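Mll7089 protein (Mesorhizobium loti, PDB 2OZ8) is of unknown function but probably binds magnesium and may act as a hydro-lyase, as a mandelate racemase-like member of the enolase superfamily. Local coordinates at residues 131-135 against 336-340; 135-141 against 161-167; 220-226 against 245-251. All blocks are in the same frame, centred on the assembly; numbering follows the deposited sequence. Where two conformers were deposited one is given.

Interaction 1: 131-135 against 336-340; sequences NRVKA and GYAYA
Arg132 starts with CG between its backbone N and carbonyl carbon (chi1 82°) and then runs extended to NE, whereas Tyr337 holds CG anti to its carbonyl carbon (chi1 -77°); these two courses bring the guanidinium flat onto the phenol ring. A cation-pi stack is indicated by planes 5° apart and by Arg132 CZ lying 3.8 Å from the centroid of the Tyr337 ring, almost directly over it. The guanidinium edge is used as well: Arg132 NH1 gives a hydrogen bond in the plane of the group to Tyr339 OH, 3.2 Å away. Before reaching that point the arginine chain runs beside the second tyrosine, and Arg132 CB makes an off-centre CH-pi contact 4.1 Å from the Tyr339 ring centroid. Lys134 CG comes alongside Tyr337 CE1 at 3.6 Å. With an alanine in place of Tyr337, the guanidinium would probably lose its stacking surface and become free to swing about its bond to Tyr339.

The backbones pair antiparallel around a hydrogen-bonded pair, with Val133 N to Ala338 O at 2.9 Å and Ala338 N to Val133 O at 2.6 Å. On the face opposite the arginine, Val133 CG1 packs 3.9 Å from Ala338 CB. This buried side rests on helix 304-309, through Ala307 and Val304. Strand 132-138, the first of the barrel, is also paired with strand 313-318, where Glu314 forms a salt bridge with Lys134 NZ; strand 337-339 is in turn joined by strand 333-334.

Interaction 2: 135-141 against 161-167; sequences AYASGLD and YSAFKIK
The close-packed part of the contact centres on Ala137 and on the Lys165-Tyr136 pair. Ala137 CB lies over the face of the Tyr161 ring, a CH-pi contact 4.1 Å from the centroid, and is also 3.9 Å from Phe164 CD1. The same residue carries the parallel pairing: Ala137 N binds Ala163 O at 2.9 Å in an almost straight bond, and Ala137 O receives Lys165 N at 2.8 Å. On the other face of the sheet Lys165, with CG anti to the backbone N (chi1 -171°) and bends farther along the chain, brings CE to the edge of the Tyr136 ring. Its NZ makes a weak hydrogen bond to Tyr136 OH, and its salt-bridge partners are Glu224 and Glu317.

Toward the ends of the strands, waters mediate part of the contact. One water takes the N-H of Leu140 and donates to Lys165 O and to Ser138 OG, which is also hydrogen-bonded to Glu317, while the direct bond from Gly139 N to Lys165 O stretches to 3.3 Å. At the opposite end another water bridges Ala135 O and Ser162 N, next to the exposed Ser162 side chain. Past the first of these waters, Asp141 OD1 accepts Lys167 N at 3.1 Å on its syn side, tilted out of the carboxylate plane, and Leu140 CD2 lies alongside Lys167 CE at 3.7 Å.

Lys165-Ile166-Lys167 fits the Lys-x-Lys motif of the mandelate racemase group, in which the second lysine can act as a base; here Lys167 NZ pairs with Asp196. The two strands form a beta-alpha-beta unit with helix 146-158, which packs on Ala137 and Ile166, while strands 192-196 and 313-318 flank the pair.

Interaction 3: 220-226 against 245-251; sequences LLWVEDP and TQINSGE
Asn248 holds CG anti to its backbone N (chi1 -177°), which carries its amide over the indole of Trp222. Asn248 ND2 stands over the middle of the ring system, 3.1 Å from Trp222 CE2, with the amide and ring planes 54° apart; its CB makes a CH-pi contact with the five-membered ring. The ND2 hydrogen bond goes to Ser294. Trp222 CG lies between its backbone N and carbonyl carbon (chi1 76°), and its NE1 donates to Glu224 OE1 at 2.7 Å, which probably limits the rotation of the indole and the carboxylate.

The parallel pairing, with Val223 N to Gln246 O at 2.9 Å and Asn248 N to Val223 O at 2.8 Å, belongs to the beta-alpha-beta crossover through helix 232-241 in the enolase-type barrel. Glu224 and Glu251, near the C-terminal strand ends, probably correspond to positions that bind magnesium in relatives; here they meet Lys165 and His273 respectively. Beside them Asp225 OD1 accepts Glu251 N at 3.2 Å on the syn side, tilted out of the carboxylate plane.

At the other strand end, Thr245 OG1 donates to Leu220 O at 2.7 Å from above the carbonyl plane. The extended Gln246 side chain sends NE2 to Leu221 O, 3.2 Å away.

All three contacts belong to one sheet, but they differ in burial. Interactions 2 and 3 are buried, parallel pairings within beta-alpha-beta units of the barrel; interaction 1 is antiparallel, partly buried, and adds a short strand to the barrel's first strand. Interactions 1 and 2 share that strand and meet at Ala135, whereas interactions 1 and 3 do not touch, their nearest atoms being about 7 Å apart. Interactions 2 and 3 meet directly, with Lys165 NZ 3.0 Å from Glu224 OE1 in a salt bridge and Tyr136 packed against Trp222. Arginine-tyrosine stacking marks the partly exposed contact; buried charged groups mark interactions 2 and 3, with the Asn248 amide in interaction 3 alone.

Interaction 1: 131-135 against 336-340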
loop_
_atom_site.group_PDB
_atom_site.type_symbol
_atom_site.label_atom_id
_atom_site.label_comp_id
_atom_site.label_asym_id
_atom_site.label_seq_id
_atom_site.Cartn_x
_atom_site.Cartn_y
_atom_site.Cartn_z
ATOM N N ASN A 131 -4.397 -26.497 -34.112
ATOM C CA ASN A 131 -5.549 -27.330 -33.986
ATOM C C ASN A 131 -5.405 -28.364 -32.884
ATOM O O ASN A 131 -6.239 -29.250 -32.756
ATOM C CB ASN A 131 -5.961 -27.911 -35.359
ATOM C CG ASN A 131 -5.305 -29.230 -35.675
ATOM O OD1 ASN A 131 -4.113 -29.439 -35.406
ATOM N ND2 ASN A 131 -6.097 -30.161 -36.247
ATOM N N ARG A 132 -4.352 -28.245 -32.077
ATOM C CA ARG A 132 -4.212 -29.191 -31.002
ATOM C C ARG A 132 -3.603 -28.638 -29.736
ATOM O O ARG A 132 -2.889 -27.627 -29.751
ATOM C CB ARG A 132 -3.447 -30.423 -31.456
ATOM C CG ARG A 132 -1.995 -30.257 -31.439
ATOM C CD ARG A 132 -1.312 -31.443 -31.967
ATOM N NE ARG A 132 0.116 -31.202 -31.928
ATOM C CZ ARG A 132 1.022 -32.145 -32.166
ATOM N NH1 ARG A 132 0.607 -33.380 -32.480
ATOM N NH2 ARG A 132 2.316 -31.847 -32.094
ATOM N N VAL A 133 -3.896 -29.334 -28.642
ATOM C CA VAL A 133 -3.405 -29.015 -27.319
ATOM C C VAL A 133 -3.073 -30.289 -26.551
ATOM O O VAL A 133 -3.725 -31.295 -26.713
ATOM C CB VAL A 133 -4.459 -28.174 -26.572
ATOM C CG1 VAL A 133 -5.707 -28.955 -26.272
ATOM C CG2 VAL A 133 -3.836 -27.544 -25.345
ATOM N N LYS A 134 -2.052 -30.255 -25.728
ATOM C CA LYS A 134 -1.775 -31.357 -24.790
ATOM C C LYS A 134 -2.905 -31.617 -23.826
ATOM O O LYS A 134 -3.524 -30.683 -23.260
ATOM C CB LYS A 134 -0.552 -31.019 -23.960
ATOM C CG LYS A 134 0.679 -30.803 -24.820
ATOM C CD LYS A 134 1.926 -30.696 -23.964
ATOM C CE LYS A 134 2.452 -29.325 -24.031
ATOM N NZ LYS A 134 3.803 -29.331 -23.415
ATOM N N ALA A 135 -3.142 -32.894 -23.580
ATOM C CA ALA A 135 -4.198 -33.282 -22.680
ATOM C C ALA A 135 -3.544 -34.022 -21.516
ATOM O O ALA A 135 -2.587 -34.740 -21.714
ATOM C CB ALA A 135 -5.224 -34.179 -23.430
ATOM N N GLY A 336 -1.836 -38.239 -26.067
ATOM C CA GLY A 336 -1.730 -37.115 -25.159
ATOM C C GLY A 336 -1.956 -35.752 -25.778
ATOM O O GLY A 336 -1.621 -34.732 -25.146
ATOM N N TYR A 337 -2.511 -35.710 -26.999
ATOM C CA TYR A 337 -2.949 -34.441 -27.581
ATOM C C TYR A 337 -4.432 -34.450 -27.896
ATOM O O TYR A 337 -4.949 -35.430 -28.453
ATOM C CB TYR A 337 -2.203 -34.125 -28.856
ATOM C CG TYR A 337 -0.797 -33.612 -28.671
ATOM C CD1 TYR A 337 -0.563 -32.262 -28.450
ATOM C CD2 TYR A 337 0.307 -34.471 -28.792
ATOM C CE1 TYR A 337 0.705 -31.778 -28.304
ATOM C CE2 TYR A 337 1.597 -33.996 -28.649
ATOM C CZ TYR A 337 1.781 -32.650 -28.415
ATOM O OH TYR A 337 3.046 -32.146 -28.285
ATOM N N ALA A 338 -5.113 -33.359 -27.549
ATOM C CA ALA A 338 -6.504 -33.190 -27.892
ATOM C C ALA A 338 -6.557 -32.381 -29.170
ATOM O O ALA A 338 -5.791 -31.412 -29.353
ATOM C CB ALA A 338 -7.305 -32.515 -26.756
ATOM N N TYR A 339 -7.450 -32.792 -30.061
ATOM C CA TYR A 339 -7.543 -32.179 -31.363
ATOM C C TYR A 339 -8.861 -31.505 -31.556
ATOM O O TYR A 339 -9.924 -32.133 -31.420
ATOM C CB TYR A 339 -7.378 -33.240 -32.425
ATOM C CG TYR A 339 -5.954 -33.737 -32.546
ATOM C CD1 TYR A 339 -5.061 -33.121 -33.425
ATOM C CD2 TYR A 339 -5.494 -34.802 -31.773
ATOM C CE1 TYR A 339 -3.755 -33.541 -33.525
ATOM C CE2 TYR A 339 -4.201 -35.235 -31.888
ATOM C CZ TYR A 339 -3.344 -34.627 -32.782
ATOM O OH TYR A 339 -2.048 -35.056 -32.898
ATOM N N ALA A 340 -8.809 -30.223 -31.870
ATOM C CA ALA A 340 -10.013 -29.515 -32.254
ATOM C C ALA A 340 -10.318 -29.894 -33.700
ATOM O O ALA A 340 -9.493 -29.643 -34.595
ATOM C CB ALA A 340 -9.821 -28.034 -32.123
#

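Interaction 2: 135-141 against 161-167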
loop_
_atom_site.group_PDB
_atom_site.type_symbol
_atom_site.label_atom_id
_atom_site.label_comp_id
_atom_site.label_asym_id
_atom_site.label_seq_id
_atom_site.Cartn_x
_atom_site.Cartn_y
_atom_site.Cartn_z
ATOM N N ALA A 135 -3.142 -32.894 -23.580
ATOM C CA ALA A 135 -4.198 -33.282 -22.680
ATOM C C ALA A 135 -3.544 -34.022 -21.516
ATOM O O ALA A 135 -2.587 -34.740 -21.714
ATOM C CB ALA A 135 -5.224 -34.179 -23.430
ATOM N N TYR A 136 -4.024 -33.819 -20.296
ATOM C CA TYR A 136 -3.482 -34.565 -19.187
ATOM C C TYR A 136 -4.570 -35.449 -18.638
ATOM O O TYR A 136 -5.743 -35.166 -18.821
ATOM C CB TYR A 136 -2.877 -33.665 -18.105
ATOM C CG TYR A 136 -3.824 -32.720 -17.415
ATOM C CD1 TYR A 136 -4.467 -33.105 -16.268
ATOM C CD2 TYR A 136 -4.012 -31.434 -17.865
ATOM C CE1 TYR A 136 -5.290 -32.240 -15.581
ATOM C CE2 TYR A 136 -4.845 -30.522 -17.184
ATOM C CZ TYR A 136 -5.477 -30.952 -16.041
ATOM O OH TYR A 136 -6.334 -30.169 -15.320
ATOM N N ALA A 137 -4.168 -36.544 -18.015
ATOM C CA ALA A 137 -5.115 -37.530 -17.567
ATOM C C ALA A 137 -5.449 -37.200 -16.120
ATOM O O ALA A 137 -4.561 -37.065 -15.326
ATOM C CB ALA A 137 -4.507 -38.926 -17.674
ATOM N N SER A 138 -6.731 -37.104 -15.806
ATOM C CA SER A 138 -7.202 -36.660 -14.523
ATOM C C SER A 138 -8.188 -37.667 -13.960
ATOM O O SER A 138 -9.221 -37.943 -14.537
ATOM C CB SER A 138 -7.833 -35.297 -14.702
ATOM O OG SER A 138 -8.423 -34.843 -13.526
ATOM N N GLY A 139 -7.870 -38.205 -12.809
ATOM C CA GLY A 139 -8.546 -39.373 -12.294
ATOM C C GLY A 139 -9.802 -39.082 -11.521
ATOM O O GLY A 139 -10.686 -39.921 -11.504
ATOM N N LEU A 140 -9.909 -37.889 -10.916
ATOM C CA LEU A 140 -11.064 -37.540 -10.033
ATOM C C LEU A 140 -11.201 -38.685 -9.019
ATOM O O LEU A 140 -12.293 -39.195 -8.734
ATOM C CB LEU A 140 -12.361 -37.315 -10.865
ATOM C CG LEU A 140 -12.260 -36.421 -12.130
ATOM C CD1 LEU A 140 -13.573 -36.320 -12.914
ATOM C CD2 LEU A 140 -11.735 -34.975 -11.827
ATOM N N ASP A 141 -10.035 -39.078 -8.503
ATOM C CA ASP A 141 -9.764 -40.434 -7.964
ATOM C C ASP A 141 -9.749 -40.481 -6.490
ATOM O O ASP A 141 -9.258 -41.431 -5.962
ATOM C CB ASP A 141 -8.360 -40.898 -8.376
ATOM C CG ASP A 141 -7.265 -39.888 -7.925
ATOM O OD1 ASP A 141 -7.104 -38.906 -8.661
ATOM O OD2 ASP A 141 -6.642 -40.042 -6.829
ATOM N N TYR A 161 -0.716 -40.622 -22.696
ATOM C CA TYR A 161 -0.611 -39.518 -21.720
ATOM C C TYR A 161 0.760 -39.532 -21.098
ATOM O O TYR A 161 1.342 -40.604 -20.874
ATOM C CB TYR A 161 -1.701 -39.621 -20.643
ATOM C CG TYR A 161 -3.093 -39.353 -21.215
ATOM C CD1 TYR A 161 -3.643 -38.046 -21.224
ATOM C CD2 TYR A 161 -3.860 -40.413 -21.777
ATOM C CE1 TYR A 161 -4.934 -37.792 -21.787
ATOM C CE2 TYR A 161 -5.131 -40.187 -22.327
ATOM C CZ TYR A 161 -5.657 -38.869 -22.347
ATOM O OH TYR A 161 -6.902 -38.681 -22.900
ATOM N N SER A 162 1.295 -38.352 -20.835
ATOM C CA SER A 162 2.585 -38.213 -20.155
ATOM C C SER A 162 2.437 -37.259 -18.986
ATOM O O SER A 162 3.404 -36.990 -18.269
ATOM C CB SER A 162 3.645 -37.721 -21.115
ATOM O OG SER A 162 3.238 -36.529 -21.785
ATOM N N ALA A 163 1.211 -36.763 -18.779
ATOM C CA ALA A 163 0.897 -35.926 -17.629
ATOM C C ALA A 163 -0.384 -36.417 -16.928
ATOM O O ALA A 163 -1.356 -36.802 -17.602
ATOM C CB ALA A 163 0.783 -34.456 -18.062
ATOM N N PHE A 164 -0.385 -36.384 -15.589
ATOM C CA PHE A 164 -1.348 -37.098 -14.737
ATOM C C PHE A 164 -1.703 -36.232 -13.526
ATOM O O PHE A 164 -0.819 -35.701 -12.886
ATOM C CB PHE A 164 -0.728 -38.427 -14.239
ATOM C CG PHE A 164 -0.257 -39.323 -15.358
ATOM C CD1 PHE A 164 -1.161 -40.152 -16.035
ATOM C CD2 PHE A 164 1.055 -39.283 -15.802
ATOM C CE1 PHE A 164 -0.767 -40.911 -17.124
ATOM C CE2 PHE A 164 1.467 -40.080 -16.949
ATOM C CZ PHE A 164 0.553 -40.872 -17.579
ATOM N N LYS A 165 -2.996 -36.077 -13.223
ATOM C CA LYS A 165 -3.440 -35.326 -12.052
ATOM C C LYS A 165 -4.241 -36.210 -11.119
ATOM O O LYS A 165 -5.175 -36.888 -11.549
ATOM C CB LYS A 165 -4.289 -34.125 -12.437
ATOM C CG LYS A 165 -4.594 -33.199 -11.265
ATOM C CD LYS A 165 -6.016 -32.579 -11.349
ATOM C CE LYS A 165 -6.110 -31.524 -12.386
ATOM N NZ LYS A 165 -7.380 -30.743 -12.451
ATOM N N ILE A 166 -3.868 -36.170 -9.843
ATOM C CA ILE A 166 -4.528 -36.900 -8.805
ATOM C C ILE A 166 -5.068 -35.963 -7.755
ATOM O O ILE A 166 -4.603 -34.805 -7.635
ATOM C CB ILE A 166 -3.595 -37.948 -8.160
ATOM C CG1 ILE A 166 -2.423 -37.266 -7.455
ATOM C CG2 ILE A 166 -3.144 -38.976 -9.263
ATOM C CD1 ILE A 166 -1.516 -38.207 -6.688
ATOM N N LYS A 167 -6.055 -36.471 -7.016
ATOM C CA LYS A 167 -6.718 -35.740 -5.941
ATOM C C LYS A 167 -6.075 -36.045 -4.647
ATOM O O LYS A 167 -5.849 -37.198 -4.356
ATOM C CB LYS A 167 -8.194 -36.124 -5.839
ATOM C CG LYS A 167 -8.961 -35.847 -7.113
ATOM C CD LYS A 167 -9.087 -34.392 -7.445
ATOM C CE LYS A 167 -10.022 -34.146 -8.619
ATOM N NZ LYS A 167 -9.924 -32.715 -9.139
HETATM O O HOH W 1 -0.320 -36.121 -21.514
HETATM O O HOH W 2 -8.043 -35.645 -11.181
#

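Interaction 3: 220-226 against 245-251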
loop_
_atom_site.group_PDB
_atom_site.type_symbol
_atom_site.label_atom_id
_atom_site.label_comp_id
_atom_site.label_asym_id
_atom_site.label_seq_id
_atom_site.Cartn_x
_atom_site.Cartn_y
_atom_site.Cartn_z
ATOM N N LEU A 220 6.424 -31.811 -9.044
ATOM C CA LEU A 220 5.114 -31.419 -9.499
ATOM C C LEU A 220 5.174 -30.328 -10.486
ATOM O O LEU A 220 5.851 -29.332 -10.261
ATOM C CB LEU A 220 4.249 -30.934 -8.346
ATOM C CG LEU A 220 4.042 -31.887 -7.173
ATOM C CD1 LEU A 220 3.299 -31.165 -6.078
ATOM C CD2 LEU A 220 3.286 -33.148 -7.573
ATOM N N LEU A 221 4.421 -30.492 -11.574
ATOM C CA LEU A 221 4.116 -29.405 -12.503
ATOM C C LEU A 221 3.261 -28.294 -11.882
ATOM O O LEU A 221 3.554 -27.092 -12.041
ATOM C CB LEU A 221 3.431 -29.973 -13.729
ATOM C CG LEU A 221 3.267 -29.022 -14.894
ATOM C CD1 LEU A 221 4.681 -28.326 -15.249
ATOM C CD2 LEU A 221 2.615 -29.739 -16.067
ATOM N N TRP A 222 2.205 -28.660 -11.171
ATOM C CA TRP A 222 1.400 -27.651 -10.453
ATOM C C TRP A 222 0.560 -28.288 -9.359
ATOM O O TRP A 222 0.309 -29.488 -9.359
ATOM C CB TRP A 222 0.542 -26.749 -11.378
ATOM C CG TRP A 222 -0.737 -27.326 -12.003
ATOM C CD1 TRP A 222 -1.826 -27.809 -11.344
ATOM C CD2 TRP A 222 -1.064 -27.403 -13.399
ATOM N NE1 TRP A 222 -2.805 -28.207 -12.228
ATOM C CE2 TRP A 222 -2.361 -27.975 -13.499
ATOM C CE3 TRP A 222 -0.399 -27.040 -14.570
ATOM C CZ2 TRP A 222 -2.999 -28.197 -14.743
ATOM C CZ3 TRP A 222 -1.012 -27.253 -15.763
ATOM C CH2 TRP A 222 -2.296 -27.836 -15.855
ATOM N N VAL A 223 0.201 -27.460 -8.404
ATOM C CA VAL A 223 -0.771 -27.804 -7.395
ATOM C C VAL A 223 -1.986 -26.910 -7.665
ATOM O O VAL A 223 -1.871 -25.688 -7.849
ATOM C CB VAL A 223 -0.213 -27.656 -5.935
ATOM C CG1 VAL A 223 0.363 -26.269 -5.679
ATOM C CG2 VAL A 223 -1.283 -28.008 -4.892
ATOM N N GLU A 224 -3.163 -27.530 -7.703
ATOM C CA GLU A 224 -4.360 -26.840 -8.098
ATOM C C GLU A 224 -5.275 -26.596 -6.915
ATOM O O GLU A 224 -5.497 -27.493 -6.144
ATOM C CB GLU A 224 -5.049 -27.741 -9.089
ATOM C CG GLU A 224 -5.941 -27.024 -10.070
ATOM C CD GLU A 224 -6.298 -27.900 -11.270
ATOM O OE1 GLU A 224 -5.409 -28.594 -11.853
ATOM O OE2 GLU A 224 -7.485 -27.876 -11.619
ATOM N N ASP A 225 -5.825 -25.397 -6.780
ATOM C CA ASP A 225 -6.703 -25.062 -5.672
ATOM C C ASP A 225 -6.295 -25.637 -4.293
ATOM O O ASP A 225 -7.083 -26.325 -3.658
ATOM C CB ASP A 225 -8.134 -25.472 -5.983
ATOM C CG ASP A 225 -8.594 -24.964 -7.308
ATOM O OD1 ASP A 225 -8.482 -23.745 -7.559
ATOM O OD2 ASP A 225 -9.069 -25.793 -8.129
ATOM N N PRO A 226 -5.077 -25.322 -3.805
ATOM C CA PRO A 226 -4.679 -26.004 -2.572
ATOM C C PRO A 226 -5.440 -25.539 -1.319
ATOM O O PRO A 226 -5.507 -26.301 -0.350
ATOM C CB PRO A 226 -3.187 -25.666 -2.441
ATOM C CG PRO A 226 -2.971 -24.408 -3.233
ATOM C CD PRO A 226 -4.052 -24.365 -4.309
ATOM N N THR A 245 7.352 -25.164 -8.020
ATOM C CA THR A 245 6.181 -25.602 -8.751
ATOM C C THR A 245 5.222 -24.457 -8.879
ATOM O O THR A 245 5.454 -23.419 -8.261
ATOM C CB THR A 245 5.490 -26.867 -8.107
ATOM O OG1 THR A 245 4.491 -27.335 -8.986
ATOM C CG2 THR A 245 4.811 -26.576 -6.795
ATOM N N GLN A 246 4.144 -24.645 -9.650
ATOM C CA GLN A 246 3.162 -23.586 -9.914
ATOM C C GLN A 246 1.900 -23.733 -9.079
ATOM O O GLN A 246 1.474 -24.852 -8.825
ATOM C CB GLN A 246 2.785 -23.600 -11.387
ATOM C CG GLN A 246 3.900 -23.109 -12.333
ATOM C CD GLN A 246 3.588 -23.372 -13.803
ATOM O OE1 GLN A 246 3.474 -22.454 -14.592
ATOM N NE2 GLN A 246 3.453 -24.643 -14.164
ATOM N N ILE A 247 1.314 -22.602 -8.657
ATOM C CA ILE A 247 0.080 -22.573 -7.916
ATOM C C ILE A 247 -1.059 -22.255 -8.874
ATOM O O ILE A 247 -1.180 -21.131 -9.380
ATOM C CB ILE A 247 0.132 -21.510 -6.797
ATOM C CG1 ILE A 247 1.397 -21.669 -5.909
ATOM C CG2 ILE A 247 -1.153 -21.516 -5.972
ATOM C CD1 ILE A 247 1.441 -22.967 -5.051
ATOM N N ASN A 248 -1.919 -23.237 -9.118
ATOM C CA ASN A 248 -2.918 -23.131 -10.154
ATOM C C ASN A 248 -4.184 -22.810 -9.398
ATOM O O ASN A 248 -4.508 -23.478 -8.457
ATOM C CB ASN A 248 -2.945 -24.465 -10.932
ATOM C CG ASN A 248 -3.918 -24.478 -12.108
ATOM O OD1 ASN A 248 -4.991 -23.926 -12.032
ATOM N ND2 ASN A 248 -3.538 -25.150 -13.201
ATOM N N SER A 249 -4.894 -21.762 -9.779
ATOM C CA SER A 249 -6.007 -21.265 -8.964
ATOM C C SER A 249 -7.156 -20.765 -9.796
ATOM O O SER A 249 -6.972 -20.337 -10.910
ATOM C CB SER A 249 -5.561 -20.107 -8.069
ATOM O OG SER A 249 -6.300 -20.149 -6.859
ATOM N N GLY A 250 -8.347 -20.836 -9.239
ATOM C CA GLY A 250 -9.524 -20.150 -9.781
ATOM C C GLY A 250 -10.814 -20.951 -9.779
ATOM O O GLY A 250 -11.830 -20.468 -10.300
ATOM N N GLU A 251 -10.774 -22.177 -9.234
ATOM C CA GLU A 251 -11.974 -23.039 -9.153
ATOM C C GLU A 251 -13.032 -22.338 -8.309
ATOM O O GLU A 251 -12.706 -21.667 -7.323
ATOM C CB GLU A 251 -11.659 -24.441 -8.558
ATOM C CG GLU A 251 -12.768 -25.533 -8.696
ATOM C CD GLU A 251 -12.764 -26.283 -10.062
ATOM O OE1 GLU A 251 -12.637 -25.586 -11.083
ATOM O OE2 GLU A 251 -12.890 -27.554 -10.120
#